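Long-range contacts in histidine acid phosphatase (Hafnia alvei, PDB 4ARU), which belongs to branch 2 of the histidine phosphatase superfamily and pairs an alpha/beta core, built round a mixed beta-sheet, with a mainly helical part: residues A[60-66]-A[368-374]; A[137-143]-A[199-205]; A[161-167]-A[248-252]; A[321-327]-A[354-359]. All blocks are in the same frame, centred on the assembly; numbering follows the deposited sequence.

Interaction 1 (A[60-66]-A[368-374]); sequences MGGFYRE and LTLQHPA
Phe-63 projects from helix 51-70 into the bend of the 368-374 loop, which links helix 359-363 to strand 375-378, and has the most surface buried here. Its CG is anti to the backbone N (chi1 177°), which turns the ring toward the loop, where Ala-374 covers one face. The CB of Ala-374 stands 4.0 Å from the centroid of the Phe-63 ring, 16° off the normal, a CH-pi contact; the N of Ala-374 lies above the same face, nearer the rim. Thr-369 O meets the ring at its edge, in plane, 3.7 Å from Phe-63 CE1, while Pro-373 CB approaches that carbon obliquely at 3.6 Å. Leu-368 packs its CB on Phe-63 CB at 3.8 Å and, in the Met-60 conformer described, one of two deposited, sets CD1 against Met-60 SD. Thr-369 OG1 accepts from His-372 N, an ST motif within the loop. Glu-66, one turn further along helix 51-70, supplies the polar half. Its OE1 accepts from Leu-370 N at 2.9 Å (N-H...O 167°), and the donor stands above the carboxylate plane. A water gives OE1 a second bond and accepts from Gln-371 N. The loop is thus fastened chiefly by apolar packing, whereas the carboxylate at the partly exposed end gathers backbone N-H groups, directly and through water, and its negative charge should strengthen both links.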
# COMPACT_ATOMS: atom_id res chain seq x y z
N MET A 60 5.30 7.61 12.40
CA MET A 60 5.24 6.15 12.31
C MET A 60 6.55 5.49 12.73
O MET A 60 6.54 4.51 13.48
CB MET A 60 4.81 5.66 10.93
CG MET A 60 3.37 5.98 10.60
SD MET A 60 2.21 4.89 11.44
CE MET A 60 2.32 3.38 10.47
N GLY A 61 7.68 6.02 12.26
CA GLY A 61 8.99 5.50 12.68
C GLY A 61 9.13 5.49 14.19
O GLY A 61 9.63 4.53 14.76
N GLY A 62 8.74 6.59 14.83
CA GLY A 62 8.76 6.70 16.31
C GLY A 62 7.87 5.66 16.95
O GLY A 62 8.22 5.13 18.00
N PHE A 63 6.72 5.40 16.36
CA PHE A 63 5.83 4.37 16.90
C PHE A 63 6.47 2.99 16.79
O PHE A 63 6.49 2.21 17.76
CB PHE A 63 4.49 4.38 16.17
CG PHE A 63 3.56 3.29 16.64
CD1 PHE A 63 2.99 3.36 17.91
CD2 PHE A 63 3.37 2.15 15.88
CE1 PHE A 63 2.16 2.33 18.38
CE2 PHE A 63 2.56 1.12 16.34
CZ PHE A 63 1.97 1.23 17.60
N TYR A 64 7.02 2.70 15.62
CA TYR A 64 7.73 1.45 15.41
C TYR A 64 8.87 1.28 16.41
O TYR A 64 9.08 0.18 16.96
CB TYR A 64 8.28 1.32 13.99
CG TYR A 64 7.29 1.12 12.88
CD1 TYR A 64 6.38 0.08 12.88
CD2 TYR A 64 7.29 1.99 11.79
CE1 TYR A 64 5.47 -0.05 11.81
CE2 TYR A 64 6.40 1.84 10.73
CZ TYR A 64 5.49 0.85 10.77
OH TYR A 64 4.64 0.79 9.63
N ARG A 65 9.60 2.36 16.67
CA ARG A 65 10.66 2.31 17.69
C ARG A 65 10.11 1.86 19.03
O ARG A 65 10.65 0.94 19.66
CB ARG A 65 11.41 3.65 17.81
CG ARG A 65 12.50 3.68 18.87
CD ARG A 65 13.46 2.51 18.66
NE ARG A 65 14.60 2.45 19.59
CZ ARG A 65 15.72 3.17 19.48
NH1 ARG A 65 15.90 4.03 18.48
NH2 ARG A 65 16.68 3.03 20.38
N GLU A 66 9.01 2.48 19.48
CA GLU A 66 8.46 2.15 20.79
C GLU A 66 7.97 0.70 20.79
O GLU A 66 8.20 0.01 21.79
CB GLU A 66 7.30 3.06 21.16
CG GLU A 66 7.67 4.48 21.48
CD GLU A 66 6.61 5.23 22.32
OE1 GLU A 66 5.83 4.62 23.08
OE2 GLU A 66 6.61 6.48 22.25
N LEU A 368 2.32 9.39 17.89
CA LEU A 368 1.98 7.99 17.99
C LEU A 368 2.90 7.34 19.02
O LEU A 368 4.13 7.36 18.85
CB LEU A 368 2.17 7.33 16.65
CG LEU A 368 1.42 7.91 15.47
CD1 LEU A 368 1.87 7.18 14.22
CD2 LEU A 368 -0.10 7.81 15.61
N THR A 369 2.33 6.78 20.07
CA THR A 369 3.11 6.21 21.16
C THR A 369 2.42 4.91 21.57
O THR A 369 1.34 4.62 21.13
CB THR A 369 3.14 7.17 22.36
OG1 THR A 369 1.81 7.27 22.90
CG2 THR A 369 3.70 8.57 22.05
N LEU A 370 3.02 4.12 22.47
CA LEU A 370 2.30 2.92 22.94
C LEU A 370 1.02 3.28 23.66
O LEU A 370 0.03 2.53 23.57
CB LEU A 370 3.22 2.01 23.78
CG LEU A 370 4.30 1.28 22.94
CD1 LEU A 370 4.88 0.21 23.84
CD2 LEU A 370 3.78 0.69 21.66
N GLN A 371 1.01 4.42 24.35
CA GLN A 371 -0.18 4.91 25.09
C GLN A 371 -1.22 5.44 24.12
O GLN A 371 -2.40 5.32 24.42
CB GLN A 371 0.17 5.98 26.14
CG GLN A 371 1.03 5.52 27.32
CD GLN A 371 0.27 4.70 28.38
OE1 GLN A 371 -0.60 3.88 28.05
NE2 GLN A 371 0.62 4.92 29.66
N HIS A 372 -0.78 5.97 22.98
CA HIS A 372 -1.66 6.57 21.96
C HIS A 372 -1.26 6.04 20.61
O HIS A 372 -0.60 6.74 19.84
CB HIS A 372 -1.65 8.10 22.05
CG HIS A 372 -2.19 8.60 23.34
ND1 HIS A 372 -1.40 8.92 24.42
CD2 HIS A 372 -3.47 8.69 23.77
CE1 HIS A 372 -2.16 9.24 25.44
NE2 HIS A 372 -3.42 9.11 25.06
N PRO A 373 -1.62 4.78 20.32
CA PRO A 373 -0.94 4.08 19.28
C PRO A 373 -1.48 4.33 17.87
O PRO A 373 -2.62 4.74 17.68
CB PRO A 373 -1.17 2.59 19.68
CG PRO A 373 -2.45 2.59 20.43
CD PRO A 373 -2.42 3.88 21.19
N ALA A 374 -0.67 4.00 16.87
CA ALA A 374 -1.17 3.81 15.49
C ALA A 374 -2.26 2.74 15.50
O ALA A 374 -2.31 1.88 16.39
CB ALA A 374 -0.05 3.42 14.58
O HOH W 1 3.78 5.37 25.36
O HOH W 2 6.76 7.72 19.70

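Interaction 2 (A[137-143]-A[199-205]); sequences MDKSQVH and LAINDDG
The imidazole of His-143 takes Ile-201 on one face and a peptide oxygen at its edge. Ile-201 CD1 sits 3.7 Å from the centroid of the His-143 ring, 24° off the normal and offset toward the NE2 side, which makes a CH-pi contact. Leu-199 O lies in the ring plane, 3.6 Å from His-143 CE1, and Leu-199 CD2 reaches ND1 obliquely. Val-142 CG1, anti to the backbone N, extends to Ile-201 CD1 at 3.7 Å, so this methyl touches both the valine and the imidazole. Lys-139 runs past Ile-201 in the opposite direction. Two conformers are deposited for it; in the one described, a bend at chi3 (59°) brings NZ to two successive carbonyls, Ile-201 O at 3.1 Å and Asn-202 O at 2.8 Å, each approached from above its carbonyl plane. Two bonds therefore hold the ammonium where the strand ends. The aliphatic part of the same lysine rests on Gly-205, CG to CA 3.7 Å. Gly-205 O is buried with no polar partner in the model; Met-137 CE is 3.7 Å away. The axes of helix 139-143 and strand 199-201 run nearly antiparallel, 9.8 Å apart. The strand belongs to the two-stranded hairpin with 208-211, whose Val-208 also touches Val-142 and Ile-201, while Tyr-265 of helix 264-282 packs on Met-137 and Val-142.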
# COMPACT_ATOMS: atom_id res chain seq x y z
N MET A 137 2.22 -10.45 -18.74
CA MET A 137 0.89 -11.03 -18.58
C MET A 137 0.28 -11.25 -19.95
O MET A 137 0.68 -10.62 -20.94
CB MET A 137 0.03 -10.09 -17.78
CG MET A 137 0.52 -9.96 -16.32
SD MET A 137 -0.63 -9.05 -15.31
CE MET A 137 -0.44 -7.40 -15.91
N ASP A 138 -0.64 -12.21 -20.00
CA ASP A 138 -1.38 -12.51 -21.23
C ASP A 138 -2.67 -11.70 -21.17
O ASP A 138 -3.42 -11.79 -20.21
CB ASP A 138 -1.66 -14.01 -21.31
CG ASP A 138 -2.57 -14.37 -22.47
OD1 ASP A 138 -3.79 -14.18 -22.32
OD2 ASP A 138 -2.05 -14.83 -23.51
N LYS A 139 -2.90 -10.88 -22.20
CA LYS A 139 -4.00 -9.91 -22.23
C LYS A 139 -5.35 -10.60 -22.04
O LYS A 139 -6.19 -10.13 -21.29
CB LYS A 139 -4.00 -9.14 -23.55
CG LYS A 139 -2.77 -8.28 -23.83
CD LYS A 139 -3.00 -7.45 -25.10
CE LYS A 139 -4.24 -6.55 -24.91
NZ LYS A 139 -4.27 -5.24 -25.65
N SER A 140 -5.57 -11.72 -22.74
CA SER A 140 -6.86 -12.39 -22.58
C SER A 140 -7.05 -12.89 -21.13
O SER A 140 -8.17 -12.82 -20.55
CB SER A 140 -7.03 -13.54 -23.57
OG SER A 140 -6.17 -14.61 -23.25
N GLN A 141 -5.97 -13.37 -20.52
CA GLN A 141 -6.04 -13.82 -19.15
C GLN A 141 -6.31 -12.69 -18.16
O GLN A 141 -7.01 -12.87 -17.19
CB GLN A 141 -4.82 -14.67 -18.79
CG GLN A 141 -4.73 -15.94 -19.59
CD GLN A 141 -3.59 -16.83 -19.13
OE1 GLN A 141 -3.42 -17.10 -17.93
NE2 GLN A 141 -2.83 -17.32 -20.07
N VAL A 142 -5.73 -11.51 -18.39
CA VAL A 142 -6.04 -10.36 -17.58
C VAL A 142 -7.52 -10.04 -17.61
O VAL A 142 -8.15 -9.83 -16.59
CB VAL A 142 -5.21 -9.10 -18.00
CG1 VAL A 142 -5.63 -7.91 -17.18
CG2 VAL A 142 -3.70 -9.43 -17.88
N HIS A 143 -8.06 -9.94 -18.82
CA HIS A 143 -9.49 -9.58 -18.95
C HIS A 143 -10.36 -10.62 -18.17
O HIS A 143 -11.25 -10.24 -17.40
CB HIS A 143 -9.88 -9.60 -20.43
CG HIS A 143 -9.44 -8.41 -21.22
ND1 HIS A 143 -9.99 -7.16 -21.02
CD2 HIS A 143 -8.49 -8.25 -22.18
CE1 HIS A 143 -9.45 -6.30 -21.88
NE2 HIS A 143 -8.52 -6.93 -22.57
N LEU A 199 -12.11 -2.22 -19.16
CA LEU A 199 -10.74 -2.55 -18.90
C LEU A 199 -9.93 -2.30 -20.19
O LEU A 199 -10.24 -2.84 -21.24
CB LEU A 199 -10.64 -4.03 -18.46
CG LEU A 199 -9.30 -4.56 -18.01
CD1 LEU A 199 -8.85 -3.81 -16.80
CD2 LEU A 199 -9.34 -6.04 -17.69
N ALA A 200 -8.89 -1.46 -20.09
CA ALA A 200 -8.05 -1.10 -21.21
C ALA A 200 -6.65 -1.65 -21.01
O ALA A 200 -6.10 -1.51 -19.93
CB ALA A 200 -8.01 0.42 -21.34
N ILE A 201 -6.11 -2.32 -22.02
CA ILE A 201 -4.77 -2.88 -21.95
C ILE A 201 -3.98 -2.49 -23.18
O ILE A 201 -4.53 -2.47 -24.28
CB ILE A 201 -4.81 -4.42 -21.82
CG1 ILE A 201 -5.80 -4.82 -20.73
CG2 ILE A 201 -3.41 -4.95 -21.58
CD1 ILE A 201 -5.85 -6.33 -20.49
N ASN A 202 -2.69 -2.22 -23.02
CA ASN A 202 -1.83 -1.94 -24.18
C ASN A 202 -1.48 -3.22 -24.93
O ASN A 202 -1.90 -4.31 -24.57
CB ASN A 202 -0.59 -1.17 -23.75
CG ASN A 202 0.42 -2.04 -23.02
OD1 ASN A 202 0.08 -3.09 -22.48
ND2 ASN A 202 1.67 -1.59 -22.99
N ASP A 203 -0.76 -3.08 -26.03
CA ASP A 203 -0.56 -4.23 -26.92
C ASP A 203 0.24 -5.36 -26.24
O ASP A 203 -0.08 -6.53 -26.41
CB ASP A 203 0.07 -3.81 -28.25
CG ASP A 203 1.41 -3.09 -28.08
OD1 ASP A 203 1.65 -2.49 -26.99
OD2 ASP A 203 2.22 -3.13 -29.04
N ASP A 204 1.24 -4.98 -25.45
CA ASP A 204 2.14 -5.95 -24.80
C ASP A 204 1.46 -6.66 -23.62
O ASP A 204 1.82 -7.79 -23.26
CB ASP A 204 3.42 -5.25 -24.31
CG ASP A 204 4.16 -4.46 -25.42
OD1 ASP A 204 4.17 -4.91 -26.59
OD2 ASP A 204 4.75 -3.40 -25.11
N GLY A 205 0.47 -6.00 -23.02
CA GLY A 205 -0.22 -6.53 -21.85
C GLY A 205 0.41 -6.07 -20.54
O GLY A 205 -0.00 -6.52 -19.47

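Interaction 3 (A[161-167]-A[248-252]); sequences YQASLAL and SLLKL
Ser-164 and Ser-248 face each other where two helices cross, a helix-helix packing contact in the mainly helical part of the histidine acid phosphatase fold. The axes of 162-167 and 248-252 approach to 8.6 Å at a signed crossing angle of -109°, and the two serines have the closest CA atoms across the pair; such small side chains suit this near approach. Apolar packing flanks the crossing. Leu-252 CD2 touches both Tyr-161 CB, at 3.7 Å, and Leu-165 CD2, at 3.8 Å, while its CG meets Ser-164 CB. Beyond the serines, Leu-167 and Leu-249 cross at about a right angle, Leu-167 CG to Leu-249 CD2 3.8 Å. Helix 213-229 closes this apolar patch from another side, its Ala-217 touching both Leu-165 and Leu-252. Polar links are fewer. Ser-164 OG and Ser-248 OG share a hydrogen bond of 3.0 Å, which either hydroxyl could donate; it applies to the described one of two Ser-164 conformers. Lys-251, bent at chi3, ends at a water that accepts from its NZ at 3.2 Å and from Ser-164 N, in the first turn of helix 162-172, at 3.1 Å.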
# COMPACT_ATOMS: atom_id res chain seq x y z
N TYR A 161 -22.13 0.53 -8.06
CA TYR A 161 -21.70 1.67 -7.25
C TYR A 161 -22.49 2.93 -7.52
O TYR A 161 -21.94 4.04 -7.48
CB TYR A 161 -20.20 1.92 -7.44
CG TYR A 161 -19.37 0.76 -7.04
CD1 TYR A 161 -19.21 0.42 -5.71
CD2 TYR A 161 -18.77 -0.04 -7.99
CE1 TYR A 161 -18.44 -0.69 -5.34
CE2 TYR A 161 -18.02 -1.15 -7.64
CZ TYR A 161 -17.86 -1.48 -6.32
OH TYR A 161 -17.17 -2.61 -5.91
N GLN A 162 -23.79 2.82 -7.74
CA GLN A 162 -24.59 3.96 -8.10
C GLN A 162 -24.57 5.07 -7.05
O GLN A 162 -24.36 6.23 -7.39
CB GLN A 162 -25.99 3.51 -8.48
CG GLN A 162 -25.99 2.80 -9.84
CD GLN A 162 -25.44 3.69 -11.01
OE1 GLN A 162 -24.31 3.54 -11.50
NE2 GLN A 162 -26.28 4.65 -11.44
N ALA A 163 -24.75 4.74 -5.78
CA ALA A 163 -24.75 5.78 -4.74
C ALA A 163 -23.41 6.52 -4.60
O ALA A 163 -23.34 7.74 -4.48
CB ALA A 163 -25.16 5.19 -3.41
N SER A 164 -22.32 5.77 -4.62
CA SER A 164 -20.99 6.32 -4.48
C SER A 164 -20.63 7.21 -5.68
O SER A 164 -20.06 8.30 -5.53
CB SER A 164 -19.98 5.20 -4.32
OG SER A 164 -20.16 4.52 -3.09
N LEU A 165 -21.01 6.75 -6.88
CA LEU A 165 -20.75 7.56 -8.07
C LEU A 165 -21.58 8.84 -8.05
O LEU A 165 -21.13 9.94 -8.43
CB LEU A 165 -20.98 6.75 -9.34
CG LEU A 165 -19.98 5.64 -9.64
CD1 LEU A 165 -20.33 4.81 -10.87
CD2 LEU A 165 -18.60 6.24 -9.82
N ALA A 166 -22.81 8.75 -7.56
CA ALA A 166 -23.66 9.94 -7.44
C ALA A 166 -23.09 10.92 -6.42
O ALA A 166 -23.11 12.11 -6.64
CB ALA A 166 -25.08 9.56 -7.07
N LEU A 167 -22.53 10.38 -5.34
CA LEU A 167 -21.88 11.25 -4.35
C LEU A 167 -20.66 11.93 -4.95
O LEU A 167 -20.45 13.12 -4.76
CB LEU A 167 -21.50 10.48 -3.10
CG LEU A 167 -20.72 11.24 -2.02
CD1 LEU A 167 -21.54 12.38 -1.47
CD2 LEU A 167 -20.32 10.27 -0.92
N SER A 248 -18.04 6.22 1.55
CA SER A 248 -18.68 5.97 0.28
C SER A 248 -17.75 6.32 -0.86
O SER A 248 -17.63 5.57 -1.83
CB SER A 248 -19.98 6.79 0.20
OG SER A 248 -20.57 6.65 -1.09
N LEU A 249 -17.02 7.42 -0.77
CA LEU A 249 -16.08 7.76 -1.84
C LEU A 249 -14.90 6.79 -1.92
O LEU A 249 -14.48 6.32 -3.00
CB LEU A 249 -15.55 9.17 -1.63
CG LEU A 249 -16.58 10.29 -1.70
CD1 LEU A 249 -16.01 11.64 -1.20
CD2 LEU A 249 -17.17 10.39 -3.11
N LEU A 250 -14.35 6.42 -0.76
CA LEU A 250 -13.18 5.52 -0.78
C LEU A 250 -13.58 4.10 -1.13
O LEU A 250 -12.73 3.35 -1.58
CB LEU A 250 -12.42 5.60 0.57
CG LEU A 250 -11.27 6.64 0.62
CD1 LEU A 250 -10.13 6.42 -0.40
CD2 LEU A 250 -11.83 8.04 0.51
N LYS A 251 -14.86 3.76 -1.03
CA LYS A 251 -15.35 2.46 -1.51
C LYS A 251 -14.97 2.26 -2.97
O LYS A 251 -14.54 1.18 -3.40
CB LYS A 251 -16.87 2.39 -1.34
CG LYS A 251 -17.44 1.07 -1.81
CD LYS A 251 -18.87 0.82 -1.34
CE LYS A 251 -19.77 1.96 -1.63
NZ LYS A 251 -21.17 1.54 -1.33
N LEU A 252 -15.03 3.32 -3.75
CA LEU A 252 -14.68 3.25 -5.16
C LEU A 252 -13.20 2.99 -5.35
O LEU A 252 -12.78 2.23 -6.21
CB LEU A 252 -15.06 4.56 -5.87
CG LEU A 252 -16.56 4.85 -5.90
CD1 LEU A 252 -16.85 6.34 -6.11
CD2 LEU A 252 -17.24 4.04 -6.98
O HOH W 3 -22.20 2.73 -4.08

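Interaction 4 (A[321-327]-A[354-359]); sequences WTLPGQP and MVYQTL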
# COMPACT_ATOMS: atom_id res chain seq x y z
N TRP A 321 -9.00 -6.86 4.63
CA TRP A 321 -9.15 -6.08 5.84
C TRP A 321 -9.97 -4.85 5.61
O TRP A 321 -10.17 -4.39 4.46
CB TRP A 321 -7.81 -5.72 6.45
CG TRP A 321 -6.96 -4.86 5.58
CD1 TRP A 321 -7.05 -3.50 5.42
CD2 TRP A 321 -5.84 -5.29 4.76
NE1 TRP A 321 -6.07 -3.07 4.54
CE2 TRP A 321 -5.32 -4.13 4.12
CE3 TRP A 321 -5.27 -6.53 4.47
CZ2 TRP A 321 -4.24 -4.20 3.25
CZ3 TRP A 321 -4.17 -6.58 3.62
CH2 TRP A 321 -3.67 -5.43 3.01
N THR A 322 -10.48 -4.32 6.73
CA THR A 322 -10.98 -2.93 6.79
C THR A 322 -10.32 -2.29 7.99
O THR A 322 -10.10 -2.91 9.03
CB THR A 322 -12.52 -2.80 6.87
OG1 THR A 322 -12.93 -1.44 6.65
CG2 THR A 322 -13.07 -3.19 8.21
N LEU A 323 -9.92 -1.04 7.82
CA LEU A 323 -9.17 -0.35 8.87
C LEU A 323 -10.05 0.62 9.65
O LEU A 323 -10.51 1.63 9.11
CB LEU A 323 -8.03 0.42 8.21
CG LEU A 323 -7.10 -0.43 7.34
CD1 LEU A 323 -6.00 0.47 6.76
CD2 LEU A 323 -6.47 -1.59 8.11
N PRO A 324 -10.27 0.33 10.95
CA PRO A 324 -11.05 1.28 11.75
C PRO A 324 -10.45 2.69 11.68
O PRO A 324 -9.25 2.87 11.82
CB PRO A 324 -10.95 0.72 13.18
CG PRO A 324 -10.81 -0.73 12.93
CD PRO A 324 -9.93 -0.89 11.72
N GLY A 325 -11.30 3.66 11.40
CA GLY A 325 -10.88 5.05 11.34
C GLY A 325 -10.14 5.49 10.10
O GLY A 325 -9.72 6.62 9.99
N GLN A 326 -10.05 4.60 9.13
CA GLN A 326 -9.25 4.88 7.91
C GLN A 326 -9.96 4.28 6.69
O GLN A 326 -9.86 3.07 6.44
CB GLN A 326 -7.85 4.31 8.11
CG GLN A 326 -6.93 4.43 6.90
CD GLN A 326 -6.90 5.83 6.34
OE1 GLN A 326 -7.58 6.15 5.36
NE2 GLN A 326 -6.08 6.69 6.94
N PRO A 327 -10.64 5.12 5.92
CA PRO A 327 -11.40 4.62 4.79
C PRO A 327 -10.58 4.04 3.63
O PRO A 327 -11.12 3.20 2.92
CB PRO A 327 -12.22 5.82 4.35
CG PRO A 327 -11.55 7.00 4.85
CD PRO A 327 -10.76 6.59 6.06
N MET A 354 -1.72 -5.04 9.63
CA MET A 354 -1.75 -3.79 8.89
C MET A 354 -1.66 -2.68 9.90
O MET A 354 -2.56 -2.54 10.70
CB MET A 354 -3.03 -3.64 8.05
CG MET A 354 -2.99 -2.52 7.05
SD MET A 354 -1.74 -2.80 5.72
CE MET A 354 -2.02 -1.14 5.09
N VAL A 355 -0.60 -1.88 9.83
CA VAL A 355 -0.36 -0.81 10.82
C VAL A 355 -0.43 0.52 10.09
O VAL A 355 0.10 0.65 8.98
CB VAL A 355 1.02 -1.01 11.48
CG1 VAL A 355 1.32 0.09 12.51
CG2 VAL A 355 1.07 -2.36 12.18
N TYR A 356 -1.15 1.46 10.66
CA TYR A 356 -1.55 2.68 9.94
C TYR A 356 -1.98 3.80 10.84
O TYR A 356 -2.33 3.58 11.99
CB TYR A 356 -2.70 2.33 9.00
CG TYR A 356 -3.94 1.96 9.77
CD1 TYR A 356 -4.11 0.71 10.35
CD2 TYR A 356 -4.97 2.91 10.01
CE1 TYR A 356 -5.24 0.38 11.04
CE2 TYR A 356 -6.07 2.60 10.76
CZ TYR A 356 -6.19 1.32 11.30
OH TYR A 356 -7.28 1.02 12.06
N GLN A 357 -1.92 5.01 10.29
CA GLN A 357 -2.55 6.15 10.88
C GLN A 357 -4.00 6.25 10.42
O GLN A 357 -4.30 6.14 9.22
CB GLN A 357 -1.79 7.41 10.49
CG GLN A 357 -0.48 7.55 11.25
CD GLN A 357 0.64 8.16 10.43
OE1 GLN A 357 0.98 7.64 9.34
NE2 GLN A 357 1.31 9.13 11.00
N THR A 358 -4.87 6.48 11.38
CA THR A 358 -6.26 6.82 11.07
C THR A 358 -6.32 8.10 10.29
O THR A 358 -5.36 8.89 10.22
CB THR A 358 -7.13 6.96 12.32
OG1 THR A 358 -6.73 8.11 13.06
CG2 THR A 358 -7.10 5.75 13.20
N LEU A 359 -7.44 8.35 9.65
CA LEU A 359 -7.62 9.58 8.93
C LEU A 359 -7.41 10.81 9.83
O LEU A 359 -6.74 11.78 9.41
CB LEU A 359 -9.00 9.64 8.22
CG LEU A 359 -9.13 10.72 7.13
CD1 LEU A 359 -8.05 10.66 6.06
CD2 LEU A 359 -10.55 10.63 6.54
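Leu-323 and Tyr-356 form the dense centre of this contact: Leu-323 CB is 4.0 Å from the centroid of the Tyr-356 ring and 21° off its normal, a CH-pi contact over one face. Gln-326 CB comes at the ring obliquely, 3.6 Å from Tyr-356 CE2. The same buried glutamine, bent at chi2 (51°), turns NE2 onto Gln-357 O at 2.9 Å, within both the amide and the carbonyl planes. Alongside, the described conformer of Met-354, one of two, lays CG over a face of Trp-321 and brings SD to 3.8 Å from Trp-321 CZ2, a Met-aromatic contact with the sulfur oblique to the ring; Asn-329 O takes the indole N-H. The open side is confined to the corners of the type II beta turn from Leu-323 to Gln-326, exposed Pro-324 and Gly-325. Tyr-356 OH donates to Pro-324 O at 2.7 Å, in the carbonyl plane and on a lone pair, which fixes the hydroxyl's direction. Gly-325 O accepts from Leu-359 N at 2.9 Å, nearly straight at 168°. Pro-327 and Leu-359 touch more loosely, CD to CD2 4.1 Å. The turn thus bridges the end of strand 348-356 and the start of helix 359-363, N-capped by Thr-358; Leu-225 of helix 213-229 packs on Gln-326, Pro-327 and Leu-359, and Met-354 pairs through its backbone with Val-377.

Overall arrangement
Interactions 1 and 4 adjoin, on the same side of the chain's centre: Leu-368 CD1 packs 3.8 Å from Gln-357 CG. Interaction 4 also touches interaction 3, through Leu-250 and Pro-327, and so connects the mixed sheet with the helical part. Its centre, about 12 Å from that of the chain, is the innermost of the four. Interaction 3 is a buried contact between two helices, mostly apolar with one serine pair. Interaction 2 stands apart, its centre about 42 Å from that of interaction 1. In interactions 1 and 2, both only partly buried, a charged side chain grips the other segment's backbone: a carboxylate takes N-H in the first, an ammonium, in one of two lysine conformers, takes carbonyls in the second.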